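Local coordinates for O-succinylhomoserine sulfhydrylase (Mycobacterium tuberculosis, PDB 3NDN), which catalyses the formation of L-homocysteine from O-succinyl-L-homoserine and hydrogen sulfide, using pyridoxal 5'-phosphate, in methionine biosynthesis, at the interface of chains A and B and the interface of chains A and C. Residues are numbered along the deposited sequence; one frame, centred on the assembly and turned at random. Chains: chain A/B/C, O-succinylhomoserine sulfhydrylase.

Contacts 1 and 4 belong to the interface of chains A and B, contacts 2 and 3 to that of chains A and C. Each interface is two-fold symmetric, so residues reappear with exchanged roles: Thr29, Arg33, Leu353 and Glu400 serve contacts 1 and 4, whose C-alpha centres lie about 31 Å apart, and the bridge between Glu43 and Tyr54 occurs in contact 2 and, with the chains exchanged, in contact 3, about 16 Å away. Across A/B the N-terminal stretch 22-33 packs on the C-terminal part of the partner; across A/C residues 39-55 meet the partner's N-terminal part, consistent with the homotetramer.

Contact 1: the interface of chains A and B. Residues chain A 22, 25, 29, 33; chain B 353, 400-401, 404.
A:Thr29 pushes its side chain into a corner formed by B:Asp404, B:Asp401 and B:Leu353. Its CB passes B:Asp404 OD2 at 3.5 Å. From there the hydroxyl OG1, anti to the carbonyl carbon (chi1 -60°), gives a hydrogen bond of 2.8 Å to the same carboxylate oxygen OD2, on the lone pair facing away from OD1. OG1 also accepts from the backbone N of B:Asp401 at 3.1 Å, so one hydroxyl is held as donor and acceptor at once. The other branch, methyl CG2, meets B:Leu353 CD1 tip to tip at 4.0 Å. B:Asp401 OD2 caps the first turn of helix 402-413 by accepting from B:Asp404 N, while A:Val25 lies across the B:Asp404 carboxylate. Farther along, A:Arg33 NE makes a nearly straight salt bridge of 3.1 Å to B:Glu400 OE2, the guanidinium and carboxylate almost coplanar. The carbonyl O of B:Leu353 sits over the face of this guanidinium, 3.2 Å from A:Arg33 CZ, and B:Leu353 CD1 rests on A:Arg33 CD at 3.7 Å. Helix 27-33 of chain A, with the loop before it, lies here against the start of helix 402-413 of chain B and the loops holding B:Leu353 and B:Glu400.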
loop_
_atom_site.group_PDB
_atom_site.type_symbol
_atom_site.label_atom_id
_atom_site.label_comp_id
_atom_site.label_asym_id
_atom_site.label_seq_id
_atom_site.Cartn_x
_atom_site.Cartn_y
_atom_site.Cartn_z
ATOM N N PRO A 22 -15.557 -27.044 3.768
ATOM C CA PRO A 22 -16.517 -28.159 3.880
ATOM C C PRO A 22 -17.286 -28.461 2.580
ATOM O O PRO A 22 -17.490 -27.576 1.753
ATOM C CB PRO A 22 -17.499 -27.685 4.966
ATOM C CG PRO A 22 -16.729 -26.722 5.788
ATOM C CD PRO A 22 -15.723 -26.069 4.868
ATOM N N VAL A 25 -20.603 -26.154 0.269
ATOM C CA VAL A 25 -20.744 -24.705 0.538
ATOM C C VAL A 25 -21.066 -23.901 -0.737
ATOM O O VAL A 25 -20.653 -24.282 -1.838
ATOM C CB VAL A 25 -19.490 -24.109 1.281
ATOM C CG1 VAL A 25 -19.373 -24.666 2.693
ATOM C CG2 VAL A 25 -18.211 -24.353 0.498
ATOM N N THR A 29 -20.158 -18.175 0.224
ATOM C CA THR A 29 -19.192 -18.665 1.207
ATOM C C THR A 29 -17.746 -18.791 0.673
ATOM O O THR A 29 -16.786 -18.397 1.369
ATOM C CB THR A 29 -19.697 -19.989 1.813
ATOM O OG1 THR A 29 -20.954 -19.756 2.448
ATOM C CG2 THR A 29 -18.738 -20.529 2.826
ATOM N N ARG A 33 -13.970 -16.836 2.033
ATOM C CA ARG A 33 -12.829 -17.539 2.666
ATOM C C ARG A 33 -12.178 -18.669 1.844
ATOM O O ARG A 33 -11.382 -19.460 2.378
ATOM C CB ARG A 33 -13.195 -18.015 4.108
ATOM C CG ARG A 33 -14.637 -18.477 4.314
ATOM C CD ARG A 33 -14.885 -19.231 5.643
ATOM N NE ARG A 33 -14.947 -18.421 6.874
ATOM C CZ ARG A 33 -13.951 -18.305 7.750
ATOM N NH1 ARG A 33 -12.806 -18.935 7.530
ATOM N NH2 ARG A 33 -14.101 -17.572 8.864
ATOM N N LEU B 353 -15.939 -24.382 9.611
ATOM C CA LEU B 353 -16.071 -23.197 8.763
ATOM C C LEU B 353 -15.723 -21.901 9.527
ATOM O O LEU B 353 -14.905 -21.093 9.061
ATOM C CB LEU B 353 -17.498 -23.124 8.170
ATOM C CG LEU B 353 -17.765 -22.105 7.067
ATOM C CD1 LEU B 353 -16.891 -22.372 5.813
ATOM C CD2 LEU B 353 -19.265 -22.066 6.695
ATOM N N GLU B 400 -20.781 -14.991 5.061
ATOM C CA GLU B 400 -21.050 -16.336 4.483
ATOM C C GLU B 400 -22.563 -16.608 4.353
ATOM O O GLU B 400 -23.363 -15.975 5.027
ATOM C CB GLU B 400 -20.375 -17.463 5.265
ATOM C CG GLU B 400 -18.866 -17.279 5.540
ATOM C CD GLU B 400 -18.566 -16.547 6.865
ATOM O OE1 GLU B 400 -19.405 -15.755 7.334
ATOM O OE2 GLU B 400 -17.466 -16.767 7.438
ATOM N N ASP B 401 -22.944 -17.547 3.485
ATOM C CA ASP B 401 -24.337 -17.992 3.369
ATOM C C ASP B 401 -24.883 -18.431 4.740
ATOM O O ASP B 401 -24.237 -19.219 5.444
ATOM C CB ASP B 401 -24.451 -19.150 2.364
ATOM C CG ASP B 401 -25.871 -19.693 2.239
ATOM O OD1 ASP B 401 -26.619 -19.196 1.375
ATOM O OD2 ASP B 401 -26.247 -20.619 2.992
ATOM N N ASP B 404 -25.162 -22.243 5.368
ATOM C CA ASP B 404 -23.824 -22.832 5.567
ATOM C C ASP B 404 -23.342 -22.603 7.012
ATOM O O ASP B 404 -22.696 -23.488 7.621
ATOM C CB ASP B 404 -22.807 -22.235 4.562
ATOM C CG ASP B 404 -23.021 -22.700 3.102
ATOM O OD1 ASP B 404 -23.700 -23.720 2.866
ATOM O OD2 ASP B 404 -22.483 -22.041 2.164
#

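Contact 2: the interface of chains A and C. Residues chain A 51, 53-55; chain C 38, 42-44.
A:Val55 and C:Glu42 are joined at the backbone, where A:Val55 N donates to C:Glu42 O at 2.9 Å. Two residues along, C:Thr44 N gives a 3.2 Å hydrogen bond to A:Gly53 O, and between these bonds A:Tyr54 and C:Glu43 form an antiparallel bridge across the chains. This is the tight part of the contact. A:Gly53 O is gripped twice: C:Thr44 N comes from above the carbonyl plane, while A:Thr51 OG1, within its own chain, approaches in the plane on a lone pair at 2.8 Å. CD1 of A:Tyr54 is 3.7 Å from C:Glu43 CA, which stands above the ring plane beyond its rim, and methyl CG2 of A:Thr51 lies against C:Glu43 CB, the two side chains crossing at about a right angle. The methyls of A:Val55 pack closely too: with chi1 at -60°, CG1 comes to 3.5 Å from C:Thr44 OG1, and CG2 lies near C:Glu42 O.

The packing is looser at the outer side chains. A:Val55 CG2 stands above the rim of one face of the C:Arg38 guanidinium, 4.0 Å from NH1. C:Glu42, whose backbone takes the left-handed conformation, keeps its CB 3.5 Å from A:Val55 O and then stretches outward past that carbonyl. Within its own chain, C:Arg38 NH2 donates to C:Thr44 O at 3.0 Å, exactly in the guanidinium plane and on a carbonyl lone pair.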
loop_
_atom_site.group_PDB
_atom_site.type_symbol
_atom_site.label_atom_id
_atom_site.label_comp_id
_atom_site.label_asym_id
_atom_site.label_seq_id
_atom_site.Cartn_x
_atom_site.Cartn_y
_atom_site.Cartn_z
ATOM N N THR A 51 7.557 -9.311 -2.785
ATOM C CA THR A 51 8.884 -9.824 -3.084
ATOM C C THR A 51 8.903 -10.224 -4.566
ATOM O O THR A 51 7.893 -10.755 -5.094
ATOM C CB THR A 51 9.259 -11.037 -2.184
ATOM O OG1 THR A 51 10.663 -11.288 -2.285
ATOM C CG2 THR A 51 8.479 -12.324 -2.588
ATOM N N GLY A 53 11.758 -12.155 -5.655
ATOM C CA GLY A 53 12.521 -13.425 -5.572
ATOM C C GLY A 53 12.300 -14.213 -4.289
ATOM O O GLY A 53 11.600 -13.734 -3.383
ATOM N N TYR A 54 12.920 -15.410 -4.206
ATOM C CA TYR A 54 12.802 -16.342 -3.068
ATOM C C TYR A 54 14.200 -16.928 -2.754
ATOM O O TYR A 54 15.113 -16.858 -3.589
ATOM C CB TYR A 54 11.758 -17.462 -3.350
ATOM C CG TYR A 54 10.414 -16.851 -3.752
ATOM C CD1 TYR A 54 9.419 -16.609 -2.795
ATOM C CD2 TYR A 54 10.192 -16.424 -5.057
ATOM C CE1 TYR A 54 8.206 -15.964 -3.153
ATOM C CE2 TYR A 54 8.992 -15.772 -5.424
ATOM C CZ TYR A 54 7.999 -15.565 -4.458
ATOM O OH TYR A 54 6.814 -14.925 -4.812
ATOM N N VAL A 55 14.364 -17.469 -1.554
ATOM C CA VAL A 55 15.636 -18.091 -1.147
ATOM C C VAL A 55 15.480 -19.609 -0.938
ATOM O O VAL A 55 14.350 -20.109 -0.790
ATOM C CB VAL A 55 16.221 -17.401 0.127
ATOM C CG1 VAL A 55 16.474 -15.911 -0.137
ATOM C CG2 VAL A 55 15.291 -17.593 1.351
ATOM N N ARG C 38 11.154 -14.782 8.239
ATOM C CA ARG C 38 10.586 -15.300 6.979
ATOM C C ARG C 38 9.579 -16.419 7.211
ATOM O O ARG C 38 9.753 -17.216 8.129
ATOM C CB ARG C 38 11.689 -15.797 6.032
ATOM C CG ARG C 38 12.618 -14.696 5.516
ATOM C CD ARG C 38 13.596 -15.234 4.484
ATOM N NE ARG C 38 14.288 -14.172 3.733
ATOM C CZ ARG C 38 15.609 -14.079 3.589
ATOM N NH1 ARG C 38 16.424 -14.981 4.141
ATOM N NH2 ARG C 38 16.125 -13.093 2.868
ATOM N N GLU C 42 9.477 -18.707 2.097
ATOM C CA GLU C 42 10.885 -18.302 1.884
ATOM C C GLU C 42 11.080 -17.096 0.949
ATOM O O GLU C 42 12.059 -17.033 0.191
ATOM C CB GLU C 42 11.762 -19.487 1.417
ATOM C CG GLU C 42 11.712 -20.751 2.302
ATOM C CD GLU C 42 13.010 -21.568 2.210
ATOM O OE1 GLU C 42 13.045 -22.589 1.477
ATOM O OE2 GLU C 42 14.013 -21.175 2.856
ATOM N N GLU C 43 10.132 -16.159 0.995
ATOM C CA GLU C 43 10.286 -14.827 0.378
ATOM C C GLU C 43 11.633 -14.138 0.720
ATOM O O GLU C 43 12.012 -14.075 1.879
ATOM C CB GLU C 43 9.112 -13.935 0.814
ATOM C CG GLU C 43 9.111 -13.518 2.339
ATOM C CD GLU C 43 8.472 -14.536 3.309
ATOM O OE1 GLU C 43 8.034 -15.634 2.891
ATOM O OE2 GLU C 43 8.413 -14.217 4.518
ATOM N N THR C 44 12.352 -13.616 -0.275
ATOM C CA THR C 44 13.601 -12.854 0.006
ATOM C C THR C 44 13.345 -11.559 0.780
ATOM O O THR C 44 14.024 -11.299 1.787
ATOM C CB THR C 44 14.368 -12.486 -1.291
ATOM O OG1 THR C 44 14.585 -13.668 -2.061
ATOM C CG2 THR C 44 15.714 -11.832 -0.961
#

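Contact 3: the interface of chains A and C. Residues chain A 39, 41, 43; chain C 15, 37, 49, 54, 73, 81.
The hydroxyl OG of A:Ser39, which lies beside the phenol of C:Tyr49, is gripped from two directions inside chain A. It donates to A:Glu43 OE1 at 2.8 Å on the syn lone pair, and it accepts from the backbone N of A:Phe41 at 3.0 Å. The A:Glu43 carboxylate takes a further bond from A:Ser39 N on its other oxygen, OE2. This small knot probably helps set the shape of the loop that presents A:Phe41 to chain C. The carboxylate comes obliquely to the CD1/CE1 side of the C:Tyr49 ring, with A:Glu43 OE1 3.7 Å from C:Tyr49 CE1.

A:Phe41 is the main wedge. Its ring, set with CG anti to the carbonyl carbon (chi1 -59°), goes into a pocket lined by C:Val15, C:Leu37, C:Tyr49, C:Tyr73 and C:Pro81. C:Pro81 CB stands over the centre of one face, 3.8 Å from the ring centroid, in a CH-pi contact. The CD2/CE2 edge of A:Phe41 points at the face of C:Tyr49, toward its hydroxyl end, the planes of the A:Phe41 and C:Tyr49 rings 76° apart. C:Tyr49 OH lies in the A:Phe41 plane, 3.6 Å from CD2. C:Tyr73 runs side by side with A:Phe41, and A:Phe41 CZ, the far ring atom, meets C:Leu37 CB at 4.0 Å. A water links the backbones, bound by A:Phe41 O and by C:Tyr73 N, each at 2.9 Å. By burying an aromatic side chain of one subunit in another, the site helps hold chains A and C together in the homotetramer.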
loop_
_atom_site.group_PDB
_atom_site.type_symbol
_atom_site.label_atom_id
_atom_site.label_comp_id
_atom_site.label_asym_id
_atom_site.label_seq_id
_atom_site.Cartn_x
_atom_site.Cartn_y
_atom_site.Cartn_z
ATOM N N SER A 39 0.133 -18.239 6.937
ATOM C CA SER A 39 1.481 -18.531 7.485
ATOM C C SER A 39 1.418 -19.135 8.897
ATOM O O SER A 39 0.347 -19.221 9.498
ATOM C CB SER A 39 2.336 -17.249 7.520
ATOM O OG SER A 39 2.128 -16.530 8.731
ATOM N N PHE A 41 2.208 -17.665 11.494
ATOM C CA PHE A 41 1.711 -16.625 12.424
ATOM C C PHE A 41 0.187 -16.687 12.652
ATOM O O PHE A 41 -0.330 -16.078 13.594
ATOM C CB PHE A 41 2.101 -15.202 11.956
ATOM C CG PHE A 41 3.587 -14.988 11.821
ATOM C CD1 PHE A 41 4.425 -15.092 12.933
ATOM C CD2 PHE A 41 4.156 -14.700 10.570
ATOM C CE1 PHE A 41 5.801 -14.923 12.816
ATOM C CE2 PHE A 41 5.537 -14.523 10.440
ATOM C CZ PHE A 41 6.365 -14.629 11.559
ATOM N N GLU A 43 -2.348 -15.402 10.978
ATOM C CA GLU A 43 -3.077 -14.170 10.722
ATOM C C GLU A 43 -4.497 -14.476 10.216
ATOM O O GLU A 43 -4.690 -15.393 9.416
ATOM C CB GLU A 43 -2.304 -13.289 9.703
ATOM C CG GLU A 43 -2.161 -13.868 8.274
ATOM C CD GLU A 43 -1.083 -14.943 8.094
ATOM O OE1 GLU A 43 -0.270 -15.182 9.020
ATOM O OE2 GLU A 43 -1.015 -15.535 6.981
ATOM N N VAL C 15 7.264 -18.480 17.790
ATOM C CA VAL C 15 7.180 -17.879 16.450
ATOM C C VAL C 15 7.928 -16.546 16.318
ATOM O O VAL C 15 8.051 -16.015 15.209
ATOM C CB VAL C 15 5.697 -17.682 15.967
ATOM C CG1 VAL C 15 5.019 -19.018 15.721
ATOM C CG2 VAL C 15 4.892 -16.815 16.948
ATOM N N LEU C 37 11.899 -12.304 10.041
ATOM C CA LEU C 37 11.144 -13.514 10.333
ATOM C C LEU C 37 10.443 -14.023 9.074
ATOM O O LEU C 37 9.276 -13.705 8.853
ATOM C CB LEU C 37 10.097 -13.243 11.417
ATOM C CG LEU C 37 10.460 -12.673 12.790
ATOM C CD1 LEU C 37 9.391 -11.647 13.249
ATOM C CD2 LEU C 37 10.621 -13.828 13.785
ATOM N N TYR C 49 1.999 -7.992 6.941
ATOM C CA TYR C 49 0.814 -8.654 7.520
ATOM C C TYR C 49 -0.242 -7.636 7.914
ATOM O O TYR C 49 -0.305 -7.196 9.086
ATOM C CB TYR C 49 1.181 -9.571 8.713
ATOM C CG TYR C 49 1.998 -10.773 8.282
ATOM C CD1 TYR C 49 1.381 -11.891 7.704
ATOM C CD2 TYR C 49 3.399 -10.780 8.414
ATOM C CE1 TYR C 49 2.142 -12.998 7.278
ATOM C CE2 TYR C 49 4.163 -11.864 7.984
ATOM C CZ TYR C 49 3.534 -12.970 7.410
ATOM O OH TYR C 49 4.297 -14.046 6.982
ATOM N N TYR C 54 -5.856 -12.538 14.995
ATOM C CA TYR C 54 -5.239 -13.847 14.732
ATOM C C TYR C 54 -6.223 -14.991 15.074
ATOM O O TYR C 54 -7.139 -14.795 15.889
ATOM C CB TYR C 54 -3.868 -13.961 15.494
ATOM C CG TYR C 54 -2.962 -12.778 15.136
ATOM C CD1 TYR C 54 -2.065 -12.853 14.062
ATOM C CD2 TYR C 54 -3.076 -11.556 15.810
ATOM C CE1 TYR C 54 -1.286 -11.736 13.675
ATOM C CE2 TYR C 54 -2.308 -10.440 15.438
ATOM C CZ TYR C 54 -1.429 -10.533 14.365
ATOM O OH TYR C 54 -0.684 -9.421 14.022
ATOM N N TYR C 73 0.737 -14.512 18.402
ATOM C CA TYR C 73 0.176 -13.150 18.271
ATOM C C TYR C 73 -1.320 -13.145 18.636
ATOM O O TYR C 73 -2.013 -14.149 18.444
ATOM C CB TYR C 73 0.427 -12.558 16.868
ATOM C CG TYR C 73 1.868 -12.134 16.654
ATOM C CD1 TYR C 73 2.317 -10.879 17.073
ATOM C CD2 TYR C 73 2.789 -12.995 16.062
ATOM C CE1 TYR C 73 3.657 -10.493 16.900
ATOM C CE2 TYR C 73 4.133 -12.620 15.880
ATOM C CZ TYR C 73 4.551 -11.365 16.302
ATOM O OH TYR C 73 5.865 -10.991 16.134
ATOM N N PRO C 81 3.555 -9.248 13.420
ATOM C CA PRO C 81 4.847 -9.785 12.914
ATOM C C PRO C 81 5.704 -8.805 12.045
ATOM O O PRO C 81 6.948 -8.851 12.107
ATOM C CB PRO C 81 4.445 -11.021 12.090
ATOM C CG PRO C 81 3.004 -11.289 12.404
ATOM C CD PRO C 81 2.398 -10.016 12.924
HETATM O O HOH W 1 1.239 -16.039 15.977
#

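Contact 4: the interface of chains A and B. Residues chain A 353-355, 363-365, 400; chain B 29, 32-33.
Helix 27-33 of chain B, with B:Val32 and B:Arg33 at its end, meets chain A at strand 355-356 and at the loops carrying A:Leu353, A:Lys364, A:Ser365 and A:Glu400. The side chain of B:Arg33 bends at chi3 (90°) and turns the outer end of its guanidinium to A:Asp355. B:Arg33 NH1 (2.9 Å) and NH2 (3.0 Å) both donate to A:Asp355 OD2, a salt bridge. That oxygen lies in the guanidinium plane, but both nitrogens reach it from the same face of the carboxylate, whose plane is turned 62° to the guanidinium.

The next support is in the second shell. A:Ser365 N bonds to A:Glu400 OE2 at 2.8 Å on its syn lone pair, and A:Ser365 OG bonds to OE1; together they fix the rotation of the carboxylate and leave the anti lone pair of OE2 for B:Arg33 NE.

A:Lys364 CG lies above the rim of one guanidinium face; the opposite face has the carbonyl of A:Leu353 over it, as in the twin, contact 1. The lysine chain then slides past B:Val32 in the opposite direction, A:Lys364 CG 3.9 Å from B:Val32 CG1, until the bend at chi4 (53°) brings A:Lys364 NZ to B:Val32 O at 3.1 Å, nearly straight onto that carbonyl. The end of the N-terminal helix of chain B is thus received by chain A between strand 355-356, the loop just before strand 366-368 and the loop leading into helix 402-413.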
loop_
_atom_site.group_PDB
_atom_site.type_symbol
_atom_site.label_atom_id
_atom_site.label_comp_id
_atom_site.label_asym_id
_atom_site.label_seq_id
_atom_site.Cartn_x
_atom_site.Cartn_y
_atom_site.Cartn_z
ATOM N N LEU A 353 -25.412 14.537 -9.232
ATOM C CA LEU A 353 -24.959 13.417 -8.379
ATOM C C LEU A 353 -24.094 12.411 -9.147
ATOM O O LEU A 353 -23.009 12.024 -8.678
ATOM C CB LEU A 353 -26.153 12.707 -7.691
ATOM C CG LEU A 353 -25.864 11.579 -6.681
ATOM C CD1 LEU A 353 -25.236 12.108 -5.379
ATOM C CD2 LEU A 353 -27.115 10.758 -6.345
ATOM N N ILE A 354 -24.595 11.976 -10.302
ATOM C CA ILE A 354 -23.893 11.050 -11.206
ATOM C C ILE A 354 -22.742 11.808 -11.911
ATOM O O ILE A 354 -22.952 12.924 -12.375
ATOM C CB ILE A 354 -24.909 10.434 -12.231
ATOM C CG1 ILE A 354 -25.977 9.588 -11.511
ATOM C CG2 ILE A 354 -24.215 9.604 -13.328
ATOM C CD1 ILE A 354 -27.249 9.309 -12.339
ATOM N N ASP A 355 -21.533 11.219 -11.936
ATOM C CA ASP A 355 -20.347 11.799 -12.614
ATOM C C ASP A 355 -20.314 11.471 -14.111
ATOM O O ASP A 355 -20.722 10.383 -14.506
ATOM C CB ASP A 355 -19.014 11.241 -12.021
ATOM C CG ASP A 355 -18.754 11.650 -10.566
ATOM O OD1 ASP A 355 -18.769 12.859 -10.239
ATOM O OD2 ASP A 355 -18.465 10.742 -9.743
ATOM N N ALA A 363 -18.874 1.433 -7.505
ATOM C CA ALA A 363 -19.914 1.818 -6.536
ATOM C C ALA A 363 -20.455 3.244 -6.787
ATOM O O ALA A 363 -21.583 3.561 -6.408
ATOM C CB ALA A 363 -19.388 1.700 -5.112
ATOM N N LYS A 364 -19.640 4.097 -7.414
ATOM C CA LYS A 364 -20.083 5.430 -7.863
ATOM C C LYS A 364 -20.791 5.312 -9.216
ATOM O O LYS A 364 -20.237 4.729 -10.161
ATOM C CB LYS A 364 -18.868 6.375 -7.980
ATOM C CG LYS A 364 -18.221 6.779 -6.632
ATOM C CD LYS A 364 -16.901 7.543 -6.835
ATOM C CE LYS A 364 -16.296 8.080 -5.522
ATOM N NZ LYS A 364 -16.131 7.049 -4.436
ATOM N N SER A 365 -22.013 5.857 -9.330
ATOM C CA SER A 365 -22.724 5.836 -10.609
ATOM C C SER A 365 -22.108 6.824 -11.606
ATOM O O SER A 365 -21.673 7.903 -11.215
ATOM C CB SER A 365 -24.214 6.126 -10.418
ATOM O OG SER A 365 -24.853 5.074 -9.707
ATOM N N GLU A 400 -25.387 4.010 -4.644
ATOM C CA GLU A 400 -26.180 5.096 -4.042
ATOM C C GLU A 400 -27.676 4.689 -3.924
ATOM O O GLU A 400 -28.131 3.753 -4.606
ATOM C CB GLU A 400 -26.029 6.417 -4.819
ATOM C CG GLU A 400 -24.589 6.843 -5.122
ATOM C CD GLU A 400 -24.085 6.368 -6.490
ATOM O OE1 GLU A 400 -24.492 5.293 -6.961
ATOM O OE2 GLU A 400 -23.247 7.061 -7.092
ATOM N N THR B 29 -26.110 7.056 0.092
ATOM C CA THR B 29 -25.465 7.941 -0.893
ATOM C C THR B 29 -24.231 8.669 -0.320
ATOM O O THR B 29 -23.196 8.792 -0.989
ATOM C CB THR B 29 -26.495 8.954 -1.458
ATOM O OG1 THR B 29 -27.602 8.226 -1.982
ATOM C CG2 THR B 29 -25.904 9.820 -2.579
ATOM N N VAL B 32 -21.109 6.482 -0.138
ATOM C CA VAL B 32 -20.446 6.253 -1.439
ATOM C C VAL B 32 -19.625 7.468 -1.894
ATOM O O VAL B 32 -18.516 7.297 -2.396
ATOM C CB VAL B 32 -21.446 5.822 -2.560
ATOM C CG1 VAL B 32 -20.739 5.576 -3.909
ATOM C CG2 VAL B 32 -22.242 4.576 -2.149
ATOM N N ARG B 33 -20.158 8.684 -1.747
ATOM C CA ARG B 33 -19.490 9.861 -2.364
ATOM C C ARG B 33 -19.335 11.137 -1.512
ATOM O O ARG B 33 -18.875 12.174 -2.014
ATOM C CB ARG B 33 -20.030 10.169 -3.785
ATOM C CG ARG B 33 -21.471 9.790 -4.069
ATOM C CD ARG B 33 -22.019 10.462 -5.324
ATOM N NE ARG B 33 -21.821 9.716 -6.570
ATOM C CZ ARG B 33 -20.909 10.012 -7.497
ATOM N NH1 ARG B 33 -20.055 11.019 -7.314
ATOM N NH2 ARG B 33 -20.830 9.284 -8.609
#